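Local coordinates for protein phosphoserine phosphatase RsbX (Bacillus subtilis, PDB 3W45) that dephosphorylates RsbS and negatively regulates the general stress factor sigma-B in Bacillus subtilis, at residues G108-I113 with F151-D156; C40-G45 with T192-Q197; N18-S23 with T185-D190. All blocks are in the same frame, centred on the assembly; numbering follows the deposited sequence.

Contact 1. Residues G108-I113 with F151-D156; sequences GNVRFI and FIIHTD. With CO (cobalt (II) ion), chain C.
Arg-111 and Ile-113 pair with His-154 and Ile-152 through four backbone hydrogen bonds, which join strands 111-113 and 151-154 as antiparallel neighbours, their axes 175° apart. Arg-111 N reaches His-154 O at 2.9 Å, with His-154 N returning to Arg-111 O, and the Ile-113 and Ile-152 pair repeats the exchange. Between them, Phe-112 and Ile-153 form a non-hydrogen-bonded pair.

Apolar packing divides between the two faces of the sheet. Phe-112 and Ile-153 lie on one: Phe-112 CG stands anti to the backbone N (chi1 174°), and this carries CD1 to 3.6 Å from Ile-153 CG1 and CE1 to 3.7 Å from Phe-151 CB. On the other face Ile-113 and Ile-152 run side by side, CD1 of the first against CG2 of the second. Beside them, Arg-111 CB sits over one face of the His-154 imidazole, 4.0 Å from its centroid, a CH-pi contact. That ring is held in position by its own ND1, which donates a straight bond to Thr-155 O.

Past the strand ends the contact turns polar. Asn-109 ND2 donates a bent hydrogen bond to Asp-156 OD2 (2.9 Å) from above the carboxylate plane, while a water links Asn-109 OD1 to Asp-156 N. Asp-156 OD1 binds the cobalt ion at 2.0 Å, and OD2 accepts a hydrogen bond from a metal-bound water. Asn-109 is thus a second-shell residue: its amide bonds to the non-coordinating oxygen and would be expected to steady the carboxylate on the metal.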
loop_
_atom_site.group_PDB
_atom_site.type_symbol
_atom_site.label_atom_id
_atom_site.label_comp_id
_atom_site.label_asym_id
_atom_site.label_seq_id
_atom_site.Cartn_x
_atom_site.Cartn_y
_atom_site.Cartn_z
ATOM N N GLY A 108 9.174 1.689 6.978
ATOM C CA GLY A 108 8.773 0.464 7.677
ATOM C C GLY A 108 8.579 -0.687 6.705
ATOM O O GLY A 108 9.127 -0.683 5.593
ATOM N N ASN A 109 7.762 -1.663 7.114
ATOM C CA ASN A 109 7.700 -2.983 6.477
ATOM C C ASN A 109 6.433 -3.214 5.618
ATOM O O ASN A 109 6.075 -4.366 5.311
ATOM C CB ASN A 109 7.832 -4.087 7.559
ATOM C CG ASN A 109 6.619 -4.148 8.508
ATOM O OD1 ASN A 109 5.759 -3.247 8.544
ATOM N ND2 ASN A 109 6.545 -5.234 9.273
ATOM N N VAL A 110 5.754 -2.140 5.228
ATOM C CA VAL A 110 4.693 -2.260 4.248
ATOM C C VAL A 110 5.389 -2.272 2.892
ATOM O O VAL A 110 6.079 -1.315 2.545
ATOM C CB VAL A 110 3.722 -1.094 4.357
ATOM C CG1 VAL A 110 2.641 -1.193 3.288
ATOM C CG2 VAL A 110 3.100 -1.131 5.718
ATOM N N ARG A 111 5.211 -3.339 2.133
ATOM C CA ARG A 111 6.003 -3.529 0.901
ATOM C C ARG A 111 5.264 -3.095 -0.371
ATOM O O ARG A 111 4.037 -3.199 -0.444
ATOM C CB ARG A 111 6.415 -5.023 0.746
ATOM C CG ARG A 111 7.200 -5.623 1.970
ATOM C CD ARG A 111 8.467 -4.833 2.283
ATOM N NE ARG A 111 9.452 -4.895 1.190
ATOM C CZ ARG A 111 10.360 -5.863 1.053
ATOM N NH1 ARG A 111 10.440 -6.850 1.943
ATOM N NH2 ARG A 111 11.188 -5.858 0.022
ATOM N N PHE A 112 6.028 -2.720 -1.391
ATOM C CA PHE A 112 5.482 -2.342 -2.696
ATOM C C PHE A 112 6.316 -3.060 -3.752
ATOM O O PHE A 112 7.529 -3.016 -3.677
ATOM C CB PHE A 112 5.684 -0.841 -2.857
ATOM C CG PHE A 112 5.321 -0.273 -4.210
ATOM C CD1 PHE A 112 4.146 -0.623 -4.862
ATOM C CD2 PHE A 112 6.169 0.663 -4.827
ATOM C CE1 PHE A 112 3.833 -0.046 -6.121
ATOM C CE2 PHE A 112 5.844 1.239 -6.068
ATOM C CZ PHE A 112 4.687 0.884 -6.704
ATOM N N ILE A 113 5.670 -3.697 -4.718
ATOM C CA ILE A 113 6.361 -4.354 -5.821
ATOM C C ILE A 113 5.597 -3.946 -7.065
ATOM O O ILE A 113 4.362 -4.053 -7.094
ATOM C CB ILE A 113 6.305 -5.912 -5.715
ATOM C CG1 ILE A 113 6.914 -6.414 -4.383
ATOM C CG2 ILE A 113 7.101 -6.545 -6.889
ATOM C CD1 ILE A 113 5.968 -6.471 -3.174
ATOM N N PHE A 151 0.956 -4.076 -9.914
ATOM C CA PHE A 151 1.672 -3.822 -8.625
ATOM C C PHE A 151 0.883 -4.328 -7.444
ATOM O O PHE A 151 -0.321 -4.545 -7.543
ATOM C CB PHE A 151 2.008 -2.313 -8.441
ATOM C CG PHE A 151 0.807 -1.412 -8.258
ATOM C CD1 PHE A 151 0.204 -1.252 -6.999
ATOM C CD2 PHE A 151 0.278 -0.716 -9.348
ATOM C CE1 PHE A 151 -0.888 -0.418 -6.844
ATOM C CE2 PHE A 151 -0.825 0.122 -9.204
ATOM C CZ PHE A 151 -1.412 0.256 -7.957
ATOM N N ILE A 152 1.561 -4.464 -6.321
ATOM C CA ILE A 152 0.870 -4.757 -5.057
ATOM C C ILE A 152 1.524 -3.885 -3.982
ATOM O O ILE A 152 2.737 -3.686 -3.992
ATOM C CB ILE A 152 0.990 -6.258 -4.672
ATOM C CG1 ILE A 152 0.226 -6.534 -3.360
ATOM C CG2 ILE A 152 2.495 -6.715 -4.549
ATOM C CD1 ILE A 152 -0.020 -8.052 -3.113
ATOM N N ILE A 153 0.707 -3.406 -3.048
ATOM C CA ILE A 153 1.177 -2.869 -1.802
ATOM C C ILE A 153 0.599 -3.734 -0.713
ATOM O O ILE A 153 -0.591 -3.931 -0.687
ATOM C CB ILE A 153 0.740 -1.412 -1.572
ATOM C CG1 ILE A 153 1.247 -0.567 -2.729
ATOM C CG2 ILE A 153 1.249 -0.928 -0.199
ATOM C CD1 ILE A 153 0.773 0.876 -2.648
ATOM N N HIS A 154 1.438 -4.248 0.176
ATOM C CA HIS A 154 0.926 -5.125 1.226
ATOM C C HIS A 154 1.550 -4.976 2.620
ATOM O O HIS A 154 2.749 -4.670 2.776
ATOM C CB HIS A 154 0.997 -6.585 0.755
ATOM C CG HIS A 154 2.371 -7.165 0.738
ATOM N ND1 HIS A 154 2.991 -7.635 1.876
ATOM C CD2 HIS A 154 3.227 -7.407 -0.284
ATOM C CE1 HIS A 154 4.184 -8.109 1.561
ATOM N NE2 HIS A 154 4.351 -7.989 0.254
ATOM N N THR A 155 0.737 -5.230 3.631
ATOM C CA THR A 155 1.280 -5.287 5.014
ATOM C C THR A 155 1.988 -6.606 5.308
ATOM O O THR A 155 1.896 -7.565 4.542
ATOM C CB THR A 155 0.218 -5.052 6.072
ATOM O OG1 THR A 155 -0.844 -6.018 5.944
ATOM C CG2 THR A 155 -0.368 -3.637 5.956
ATOM N N ASP A 156 2.680 -6.652 6.435
ATOM C CA ASP A 156 3.461 -7.854 6.803
ATOM C C ASP A 156 2.612 -9.083 7.109
ATOM O O ASP A 156 3.164 -10.169 7.213
ATOM C CB ASP A 156 4.438 -7.548 7.958
ATOM C CG ASP A 156 3.719 -7.155 9.252
ATOM O OD1 ASP A 156 2.457 -7.080 9.258
ATOM O OD2 ASP A 156 4.406 -6.855 10.241
HETATM CO CO CO C . 1.119 -6.442 10.625
HETATM O O HOH W 1 3.097 -4.296 7.849
HETATM O O HOH W 2 2.666 -6.493 12.143
HETATM O O HOH W 3 -0.154 -6.031 12.375
HETATM O O HOH W 4 -0.456 -6.346 9.363
#

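Contact 2. Residues C40-G45 with T192-Q197; sequences CAVADG and TYILGQ. With CO (cobalt (II) ion), chain C.
The central beta sandwich of the PPM (PP2C-like) phosphatase fold supplies this contact, in which strands 40-45 and 192-197, one from each antiparallel sheet, face each other through the hydrophobic core. Their axes come no closer than 8.2 Å and run at 162°, too far apart for backbone pairing, so side chains alone bridge the interval. Ile-194 does most of this. Its CG1 lies anti to the carbonyl carbon (chi1 -63°) and the chain continues extended, pushing the CD1 methyl across to the facing strand. There it meets Val-42 CG2 at 3.6 Å and Cys-40 CB at 3.9 Å. Val-42 and Ile-194 slide past one another in opposite directions. The second branch of Val-42 serves a different neighbour: CG1 approaches the methyl CG2 of Thr-192 at 4.1 Å, whereas the hydroxyl of that threonine is engaged by Asp-27 and Gln-16.

At the C-terminal end of strand 37-45, Asp-44 OD2 binds the cobalt ion at 2.1 Å, and OD1 lies 3.0 Å from a metal-bound water that may donate to it, Asp-189 OD1 competing for the same protons. The packed core gives way to the metal site within two residues of Val-42.

Strand 37-45 is flanked by strands 27-33 and 88-96, and strand 191-198 by 10-17 and 150-154. Ile-153 of strand 150-154 also touches Cys-40 and Val-42, while Leu-195 turns outward against helix 173-179.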
loop_
_atom_site.group_PDB
_atom_site.type_symbol
_atom_site.label_atom_id
_atom_site.label_comp_id
_atom_site.label_asym_id
_atom_site.label_seq_id
_atom_site.Cartn_x
_atom_site.Cartn_y
_atom_site.Cartn_z
ATOM N N CYS A 40 -2.895 6.170 -3.222
ATOM C CA CYS A 40 -3.231 5.134 -2.291
ATOM C C CYS A 40 -2.180 4.980 -1.209
ATOM O O CYS A 40 -1.036 5.440 -1.354
ATOM C CB CYS A 40 -3.555 3.844 -3.006
ATOM S SG CYS A 40 -2.164 2.997 -3.679
ATOM N N ALA A 41 -2.592 4.341 -0.126
ATOM C CA ALA A 41 -1.714 4.210 1.035
ATOM C C ALA A 41 -2.128 3.002 1.815
ATOM O O ALA A 41 -3.299 2.652 1.863
ATOM C CB ALA A 41 -1.794 5.466 1.920
ATOM N N VAL A 42 -1.157 2.352 2.424
ATOM C CA VAL A 42 -1.447 1.232 3.317
ATOM C C VAL A 42 -0.579 1.451 4.559
ATOM O O VAL A 42 0.593 1.825 4.437
ATOM C CB VAL A 42 -1.073 -0.102 2.629
ATOM C CG1 VAL A 42 -1.226 -1.257 3.589
ATOM C CG2 VAL A 42 -1.933 -0.371 1.344
ATOM N N ALA A 43 -1.172 1.273 5.743
ATOM C CA ALA A 43 -0.435 1.411 6.997
ATOM C C ALA A 43 -0.757 0.285 7.973
ATOM O O ALA A 43 -1.835 -0.311 7.925
ATOM C CB ALA A 43 -0.754 2.777 7.641
ATOM N N ASP A 44 0.183 0.018 8.875
ATOM C CA ASP A 44 0.028 -1.006 9.883
ATOM C C ASP A 44 0.412 -0.362 11.191
ATOM O O ASP A 44 1.591 -0.030 11.388
ATOM C CB ASP A 44 0.980 -2.188 9.499
ATOM C CG ASP A 44 0.890 -3.362 10.460
ATOM O OD1 ASP A 44 0.178 -3.210 11.466
ATOM O OD2 ASP A 44 1.499 -4.427 10.163
ATOM N N GLY A 45 -0.569 -0.123 12.081
ATOM C CA GLY A 45 -0.245 0.481 13.370
ATOM C C GLY A 45 0.597 -0.370 14.324
ATOM O O GLY A 45 0.490 -1.610 14.373
ATOM N N THR A 192 -3.532 -6.924 4.743
ATOM C CA THR A 192 -4.095 -5.946 3.816
ATOM C C THR A 192 -3.224 -5.899 2.551
ATOM O O THR A 192 -1.990 -5.858 2.638
ATOM C CB THR A 192 -4.060 -4.538 4.419
ATOM O OG1 THR A 192 -4.777 -4.528 5.674
ATOM C CG2 THR A 192 -4.684 -3.518 3.447
ATOM N N TYR A 193 -3.864 -5.893 1.389
ATOM C CA TYR A 193 -3.122 -5.603 0.152
ATOM C C TYR A 193 -3.957 -4.830 -0.860
ATOM O O TYR A 193 -5.183 -4.979 -0.906
ATOM C CB TYR A 193 -2.520 -6.878 -0.446
ATOM C CG TYR A 193 -3.480 -7.972 -0.867
ATOM C CD1 TYR A 193 -4.175 -7.896 -2.079
ATOM C CD2 TYR A 193 -3.612 -9.116 -0.100
ATOM C CE1 TYR A 193 -5.007 -8.932 -2.493
ATOM C CE2 TYR A 193 -4.423 -10.166 -0.503
ATOM C CZ TYR A 193 -5.117 -10.069 -1.696
ATOM O OH TYR A 193 -5.922 -11.115 -2.065
ATOM N N ILE A 194 -3.280 -3.978 -1.620
ATOM C CA ILE A 194 -3.904 -3.284 -2.738
ATOM C C ILE A 194 -3.202 -3.782 -3.992
ATOM O O ILE A 194 -1.968 -3.760 -4.036
ATOM C CB ILE A 194 -3.729 -1.751 -2.646
ATOM C CG1 ILE A 194 -4.436 -1.183 -1.394
ATOM C CG2 ILE A 194 -4.273 -1.106 -3.927
ATOM C CD1 ILE A 194 -4.315 0.362 -1.322
ATOM N N LEU A 195 -3.985 -4.249 -4.972
ATOM C CA LEU A 195 -3.448 -4.654 -6.284
ATOM C C LEU A 195 -3.876 -3.654 -7.343
ATOM O O LEU A 195 -5.007 -3.141 -7.303
ATOM C CB LEU A 195 -4.008 -6.041 -6.670
ATOM C CG LEU A 195 -3.556 -7.245 -5.849
ATOM C CD1 LEU A 195 -4.482 -8.396 -6.190
ATOM C CD2 LEU A 195 -2.120 -7.622 -6.206
ATOM N N GLY A 196 -2.992 -3.384 -8.307
ATOM C CA GLY A 196 -3.383 -2.556 -9.444
ATOM C C GLY A 196 -2.829 -3.123 -10.723
ATOM O O GLY A 196 -1.744 -3.729 -10.738
ATOM N N GLN A 197 -3.613 -2.981 -11.791
ATOM C CA GLN A 197 -3.223 -3.318 -13.151
ATOM C C GLN A 197 -3.367 -2.032 -13.964
ATOM O O GLN A 197 -4.464 -1.424 -14.007
ATOM C CB GLN A 197 -4.104 -4.456 -13.721
ATOM C CG GLN A 197 -3.775 -4.760 -15.161
ATOM C CD GLN A 197 -4.537 -5.967 -15.698
ATOM O OE1 GLN A 197 -5.743 -6.100 -15.500
ATOM N NE2 GLN A 197 -3.839 -6.818 -16.416
HETATM CO CO CO C . 1.119 -6.442 10.625
HETATM O O HOH W 3 -0.154 -6.031 12.375
HETATM O O HOH W 4 -0.456 -6.346 9.363
HETATM O O HOH W 2 2.666 -6.493 12.143
#

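Contact 3. Residues N18-S23 with T185-D190; sequences NKEGKS and TSRKDD. With CO (cobalt (II) ion), chain C.
Lys-22 and Asp-190 meet across two loops: the lysine has CG anti to the backbone N (chi1 -179°) and an extended chain, while Asp-190 CG lies beside its own N (chi1 -58°). The side chains cross at about a right angle, and Lys-22 NZ comes to Asp-190 OD2 from above the carboxylate plane, a salt bridge of 2.7 Å. The other oxygen, Asp-190 OD1, accepts Lys-19 N at 2.9 Å on its anti side, in a nearly straight bond.

The bend of Arg-187 at chi3 (51°) brings its guanidinium edge to Asn-18 O, just ahead of the type II turn from Lys-19 to Lys-22. Its NE and NH2 both make weak hydrogen bonds to Asn-18 O, each at 2.9 Å. Glu-20 lies over one face of the same group, its OE1 3.5 Å from Arg-187 NE, a salt bridge of charge alone. Glu-20 N also donates to Arg-187 O. The turn is closed by Lys-22 N to Lys-19 O, and Asn-18 ND2 adds a side-chain bond to Lys-22 O.

Asp-189 OD2 binds the cobalt ion at 2.2 Å, while its OD1 probably accepts from a metal-bound water and does accept from a second water held by Lys-22 NZ. At the surface, the loop between strands 10-17 and 27-33 packs on the one leading from helix 173-179 into strand 191-198, with Asp-190 OD2 also bonded to Gly-26 N.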
loop_
_atom_site.group_PDB
_atom_site.type_symbol
_atom_site.label_atom_id
_atom_site.label_comp_id
_atom_site.label_asym_id
_atom_site.label_seq_id
_atom_site.Cartn_x
_atom_site.Cartn_y
_atom_site.Cartn_z
ATOM N N ASN A 18 -8.915 -9.467 9.114
ATOM C CA ASN A 18 -8.313 -9.387 10.448
ATOM C C ASN A 18 -7.610 -10.660 10.830
ATOM O O ASN A 18 -8.002 -11.746 10.378
ATOM C CB ASN A 18 -9.384 -9.149 11.508
ATOM C CG ASN A 18 -10.020 -7.775 11.413
ATOM O OD1 ASN A 18 -9.787 -7.020 10.474
ATOM N ND2 ASN A 18 -10.853 -7.448 12.401
ATOM N N LYS A 19 -6.599 -10.531 11.684
ATOM C CA LYS A 19 -6.049 -11.673 12.416
ATOM C C LYS A 19 -7.182 -12.515 12.969
ATOM O O LYS A 19 -8.193 -11.960 13.380
ATOM C CB LYS A 19 -5.210 -11.204 13.596
ATOM C CG LYS A 19 -4.670 -12.373 14.449
ATOM C CD LYS A 19 -3.656 -11.858 15.435
ATOM C CE LYS A 19 -3.122 -12.982 16.306
ATOM N NZ LYS A 19 -2.250 -12.447 17.380
ATOM N N GLU A 20 -6.998 -13.837 12.956
ATOM C CA GLU A 20 -8.007 -14.766 13.474
ATOM C C GLU A 20 -8.422 -14.400 14.900
ATOM O O GLU A 20 -7.564 -14.235 15.756
ATOM C CB GLU A 20 -7.458 -16.198 13.458
ATOM C CG GLU A 20 -8.532 -17.273 13.651
ATOM C CD GLU A 20 -9.548 -17.295 12.495
ATOM O OE1 GLU A 20 -9.126 -17.532 11.331
ATOM O OE2 GLU A 20 -10.760 -17.078 12.753
ATOM N N GLY A 21 -9.718 -14.254 15.136
ATOM C CA GLY A 21 -10.220 -13.904 16.480
ATOM C C GLY A 21 -10.082 -12.461 16.921
ATOM O O GLY A 21 -10.409 -12.120 18.068
ATOM N N LYS A 22 -9.626 -11.583 16.032
ATOM C CA LYS A 22 -9.286 -10.224 16.446
ATOM C C LYS A 22 -10.355 -9.273 15.920
ATOM O O LYS A 22 -10.635 -9.243 14.732
ATOM C CB LYS A 22 -7.853 -9.874 15.997
ATOM C CG LYS A 22 -7.318 -8.466 16.374
ATOM C CD LYS A 22 -6.206 -8.026 15.383
ATOM C CE LYS A 22 -5.306 -6.991 16.008
ATOM N NZ LYS A 22 -4.129 -6.757 15.127
ATOM N N SER A 23 -11.005 -8.549 16.827
ATOM C CA SER A 23 -12.092 -7.659 16.447
ATOM C C SER A 23 -11.665 -6.361 15.750
ATOM O O SER A 23 -12.319 -5.945 14.787
ATOM C CB SER A 23 -13.006 -7.340 17.650
ATOM O OG SER A 23 -13.902 -6.315 17.283
ATOM N N THR A 185 -5.156 -17.798 4.372
ATOM C CA THR A 185 -6.025 -18.698 5.155
ATOM C C THR A 185 -5.611 -18.810 6.630
ATOM O O THR A 185 -6.465 -19.018 7.487
ATOM C CB THR A 185 -6.182 -20.116 4.505
ATOM O OG1 THR A 185 -4.891 -20.712 4.344
ATOM C CG2 THR A 185 -6.873 -20.030 3.133
ATOM N N SER A 186 -4.325 -18.648 6.936
ATOM C CA SER A 186 -3.857 -18.757 8.325
ATOM C C SER A 186 -4.295 -17.601 9.266
ATOM O O SER A 186 -4.591 -17.836 10.446
ATOM C CB SER A 186 -2.341 -18.949 8.386
ATOM O OG SER A 186 -1.640 -17.876 7.773
ATOM N N ARG A 187 -4.326 -16.365 8.748
ATOM C CA ARG A 187 -4.701 -15.164 9.533
ATOM C C ARG A 187 -3.895 -14.997 10.840
ATOM O O ARG A 187 -4.467 -14.635 11.875
ATOM C CB ARG A 187 -6.227 -15.120 9.809
ATOM C CG ARG A 187 -7.132 -15.377 8.573
ATOM C CD ARG A 187 -8.603 -15.520 8.949
ATOM N NE ARG A 187 -9.045 -14.399 9.774
ATOM C CZ ARG A 187 -10.305 -13.998 9.924
ATOM N NH1 ARG A 187 -11.283 -14.631 9.290
ATOM N NH2 ARG A 187 -10.583 -12.949 10.691
ATOM N N LYS A 188 -2.576 -15.253 10.793
ATOM C CA LYS A 188 -1.680 -15.002 11.939
ATOM C C LYS A 188 -1.570 -13.513 12.308
ATOM O O LYS A 188 -1.219 -13.156 13.434
ATOM C CB LYS A 188 -0.259 -15.484 11.628
ATOM C CG LYS A 188 0.501 -16.037 12.826
ATOM C CD LYS A 188 -0.058 -17.431 13.237
ATOM C CE LYS A 188 0.061 -18.456 12.091
ATOM N NZ LYS A 188 -0.976 -19.541 12.177
ATOM N N ASP A 189 -1.797 -12.637 11.323
ATOM C CA ASP A 189 -1.784 -11.198 11.562
ATOM C C ASP A 189 -2.872 -10.589 10.703
ATOM O O ASP A 189 -3.398 -11.254 9.810
ATOM C CB ASP A 189 -0.401 -10.636 11.143
ATOM C CG ASP A 189 -0.218 -9.158 11.509
ATOM O OD1 ASP A 189 -1.015 -8.602 12.315
ATOM O OD2 ASP A 189 0.743 -8.550 10.991
ATOM N N ASP A 190 -3.233 -9.333 10.976
ATOM C CA ASP A 190 -4.027 -8.566 9.982
ATOM C C ASP A 190 -3.311 -8.596 8.638
ATOM O O ASP A 190 -2.079 -8.538 8.595
ATOM C CB ASP A 190 -4.205 -7.112 10.413
ATOM C CG ASP A 190 -4.891 -6.991 11.774
ATOM O OD1 ASP A 190 -5.769 -7.827 12.077
ATOM O OD2 ASP A 190 -4.523 -6.088 12.556
HETATM CO CO CO C . 1.119 -6.442 10.625
HETATM O O HOH W 5 -7.025 -19.085 11.667
HETATM O O HOH W 6 -1.901 -8.747 14.925
HETATM O O HOH W 3 -0.154 -6.031 12.375
HETATM O O HOH W 4 -0.456 -6.346 9.363
HETATM O O HOH W 2 2.666 -6.493 12.143
#

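Contacts 1 and 2 lie close together in the core, their centres about 7 Å apart, whereas contact 3 sits near the surface, about 18 Å from contact 1 and 17 Å from contact 2, centre to centre. Strands 150-154 and 191-198, neighbours in one sheet, link contacts 1 and 2; strand 37-45 brings in the opposing sheet. Along the chain the segments run 18-23, 40-45, 108-113, 151-156, 185-190, 192-197, so contacts 2 and 3 interlock and contact 1 falls within both. Each contact gives one aspartate, Asp-156, Asp-44 or Asp-189, to the cobalt ion, and three waters complete its six ligands: distant sequence converges on one metal site.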